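Local coordinates for protein Gp39 (Escherichia phage N15, PDB 6ON0) that binds operator DNA as the Cro repressor of phage N15, reading bases in the major groove through a helix-turn-helix, at a contact of chain A with DNA. Residues are numbered along the deposited sequence; one frame, centred on the assembly and turned at random.

A contact of chain A with DNA. Residues 26, 29-30, 37, 40. With nucleotides of chain B.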
ATOM      1  N   ALA A  26      -6.702  10.302 -12.650  1.00 13.30           N
ATOM      2  CA  ALA A  26      -6.569   9.986 -11.207  1.00 12.65           C
ATOM      3  C   ALA A  26      -5.502  10.919 -10.623  1.00 12.16           C
ATOM      4  O   ALA A  26      -5.691  11.531  -9.553  1.00 12.19           O
ATOM      5  CB  ALA A  26      -6.200   8.551 -11.084  1.00 12.43           C
ATOM      6  N   GLN A  29      -6.769  14.444 -10.181  1.00 14.45           N
ATOM      7  CA  GLN A  29      -7.654  14.467  -8.976  1.00 15.11           C
ATOM      8  C   GLN A  29      -6.804  14.635  -7.712  1.00 14.96           C
ATOM      9  O   GLN A  29      -7.170  15.436  -6.853  1.00 16.04           O
ATOM     10  CB  GLN A  29      -8.530  13.217  -8.927  1.00 15.04           C
ATOM     11  CG  GLN A  29      -9.621  13.209  -9.983  1.00 16.00           C
ATOM     12  CD  GLN A  29     -10.245  11.846 -10.169  1.00 16.11           C
ATOM     13  OE1 GLN A  29      -9.820  10.867  -9.518  1.00 15.42           O
ATOM     14  NE2 GLN A  29     -11.180  11.738 -11.111  1.00 17.21           N
ATOM     15  N   TRP A  30      -5.716  13.875  -7.573  1.00 14.13           N
ATOM     16  CA  TRP A  30      -4.842  13.936  -6.382  1.00 14.26           C
ATOM     17  C   TRP A  30      -4.240  15.347  -6.321  1.00 15.24           C
ATOM     18  O   TRP A  30      -4.223  15.932  -5.226  1.00 16.11           O
ATOM     19  CB  TRP A  30      -3.736  12.867  -6.445  1.00 13.42           C
ATOM     20  CG  TRP A  30      -4.258  11.473  -6.600  1.00 12.88           C
ATOM     21  CD1 TRP A  30      -5.529  11.020  -6.339  1.00 13.12           C
ATOM     22  CD2 TRP A  30      -3.505  10.366  -7.102  1.00 12.37           C
ATOM     23  NE1 TRP A  30      -5.609   9.692  -6.673  1.00 12.82           N
ATOM     24  CE2 TRP A  30      -4.394   9.264  -7.151  1.00 12.34           C
ATOM     25  CE3 TRP A  30      -2.176  10.202  -7.529  1.00 12.29           C
ATOM     26  CZ2 TRP A  30      -3.966   7.997  -7.576  1.00 12.24           C
ATOM     27  CZ3 TRP A  30      -1.776   8.964  -8.015  1.00 12.22           C
ATOM     28  CH2 TRP A  30      -2.645   7.871  -7.993  1.00 12.18           C
ATOM     29  N   PRO A  37      -4.890   9.490  -1.896  1.00 16.09           N
ATOM     30  CA  PRO A  37      -5.627   8.638  -0.965  1.00 16.84           C
ATOM     31  C   PRO A  37      -4.704   7.666  -0.237  1.00 16.22           C
ATOM     32  O   PRO A  37      -3.657   7.289  -0.755  1.00 14.84           O
ATOM     33  CB  PRO A  37      -6.622   7.881  -1.844  1.00 16.91           C
ATOM     34  CG  PRO A  37      -6.814   8.803  -3.010  1.00 16.89           C
ATOM     35  CD  PRO A  37      -5.439   9.395  -3.261  1.00 15.82           C
ATOM     36  N   ARG A  40      -3.523   4.158  -1.632  1.00 13.93           N
ATOM     37  CA  ARG A  40      -2.763   4.536  -2.854  1.00 12.82           C
ATOM     38  C   ARG A  40      -1.344   4.941  -2.460  1.00 12.16           C
ATOM     39  O   ARG A  40      -0.403   4.480  -3.152  1.00 11.83           O
ATOM     40  CB  ARG A  40      -3.500   5.614  -3.647  1.00 12.95           C
ATOM     41  CG  ARG A  40      -2.790   5.998  -4.930  1.00 12.48           C
ATOM     42  CD  ARG A  40      -2.761   4.844  -5.920  1.00 12.83           C
ATOM     43  NE  ARG A  40      -4.070   4.312  -6.298  1.00 14.06           N
ATOM     44  CZ  ARG A  40      -4.267   3.265  -7.093  1.00 15.20           C
ATOM     45  NH1 ARG A  40      -3.229   2.594  -7.575  1.00 15.17           N
ATOM     46  NH2 ARG A  40      -5.496   2.921  -7.410  1.00 16.84           N
TER
ATOM     47  P    DC B  12      -7.391   6.264  -6.327  1.00 15.48           P
ATOM     48  OP1  DC B  12      -6.366   5.960  -5.288  1.00 16.09           O
ATOM     49  OP2  DC B  12      -7.602   7.665  -6.686  1.00 15.77           O
ATOM     50  O5'  DC B  12      -7.066   5.424  -7.641  1.00 15.55           O
ATOM     51  C5'  DC B  12      -7.624   5.795  -8.887  1.00 15.35           C
ATOM     52  C4'  DC B  12      -8.668   4.800  -9.334  1.00 15.51           C
ATOM     53  O4'  DC B  12      -9.935   5.059  -8.669  1.00 15.81           O
ATOM     54  C3'  DC B  12      -8.961   4.893 -10.827  1.00 15.78           C
ATOM     55  O3'  DC B  12      -8.072   4.014 -11.519  1.00 16.19           O
ATOM     56  C2'  DC B  12     -10.401   4.467 -10.944  1.00 16.26           C
ATOM     57  C1'  DC B  12     -11.002   4.927  -9.604  1.00 16.09           C
ATOM     58  N1   DC B  12     -11.797   6.158  -9.562  1.00 16.31           N
ATOM     59  C2   DC B  12     -13.045   6.108 -10.137  1.00 17.15           C
ATOM     60  O2   DC B  12     -13.393   5.057 -10.679  1.00 17.54           O
ATOM     61  N3   DC B  12     -13.877   7.166 -10.029  1.00 18.00           N
ATOM     62  C4   DC B  12     -13.476   8.263  -9.380  1.00 17.97           C
ATOM     63  N4   DC B  12     -14.352   9.266  -9.242  1.00 19.18           N
ATOM     64  C5   DC B  12     -12.196   8.341  -8.766  1.00 17.05           C
ATOM     65  C6   DC B  12     -11.379   7.284  -8.911  1.00 16.27           C
ATOM     66  P    DT B  13      -7.590   4.393 -12.993  1.00 16.66           P
ATOM     67  OP1  DT B  13      -6.571   3.373 -13.368  1.00 17.34           O
ATOM     68  OP2  DT B  13      -7.251   5.855 -13.051  1.00 16.32           O
ATOM     69  O5'  DT B  13      -8.915   4.249 -13.832  1.00 17.31           O
ATOM     70  C5'  DT B  13      -9.533   2.962 -14.048  1.00 18.21           C
ATOM     71  C4'  DT B  13     -10.746   3.109 -14.938  1.00 19.10           C
ATOM     72  O4'  DT B  13     -11.690   4.053 -14.370  1.00 18.63           O
ATOM     73  C3'  DT B  13     -10.431   3.643 -16.328  1.00 19.70           C
ATOM     74  O3'  DT B  13     -11.260   2.957 -17.267  1.00 21.73           O
ATOM     75  C2'  DT B  13     -10.768   5.120 -16.207  1.00 18.93           C
ATOM     76  C1'  DT B  13     -11.937   5.128 -15.273  1.00 18.87           C
ATOM     77  N1   DT B  13     -12.115   6.354 -14.477  1.00 18.07           N
ATOM     78  C2   DT B  13     -13.332   6.998 -14.481  1.00 18.94           C
ATOM     79  O2   DT B  13     -14.281   6.627 -15.145  1.00 20.48           O
ATOM     80  N3   DT B  13     -13.421   8.059 -13.613  1.00 18.60           N
ATOM     81  C4   DT B  13     -12.403   8.610 -12.864  1.00 17.46           C
ATOM     82  O4   DT B  13     -12.634   9.581 -12.134  1.00 17.86           O
ATOM     83  C5   DT B  13     -11.145   7.907 -12.933  1.00 16.49           C
ATOM     84  C7   DT B  13      -9.966   8.452 -12.195  1.00 15.77           C
ATOM     85  C6   DT B  13     -11.069   6.817 -13.710  1.00 16.86           C
TER
HETATM   86  O   HOH W   1      -9.153   9.971  -7.156  1.00 10.92           O
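Gln29 leaves the recognition helix (24-33) of the helix-turn-helix with CG beside the backbone N and then runs extended, which carries its amide to the major-groove edge of DT13, while Arg40 on helix 38-47 sets CG anti to its own N (chi1 -178°) and bends twice to bring its guanidinium against the phosphate of DC12. The Gln29 amide donates from NE2 to the thymine carbonyl O4 of DT13 at 2.8 Å, with the acceptor lying in the amide plane. Its other end does different work: OE1 is linked through water 1 to OP2 of DC12, so base reading and backbone anchoring share one side chain, which would tend to hold the amide in this orientation. The thymine methyl C7 of DT13 packs on CA of Ala26 (3.9 Å) and also lies against the Gln29 amide; the methyl contact, with the bond to O4, may contribute to preferring thymine here. Trp30 approaches the DC12 phosphate with its ring edge, NE1 giving OP2 of DC12 a nearly straight bond of 2.8 Å in the indole plane, so that OP2 takes both this N-H and water 1. Arg40 meets the same phosphate side-on through two nitrogens: NE forms an almost straight salt bridge with OP1 of DC12 at 3.0 Å. The second Arg40 nitrogen, NH2, reaches the ester oxygen O5' of DC12 at 3.0 Å; that oxygen lies 34° out of the guanidinium plane, making this the more bent of the two Arg40 bonds.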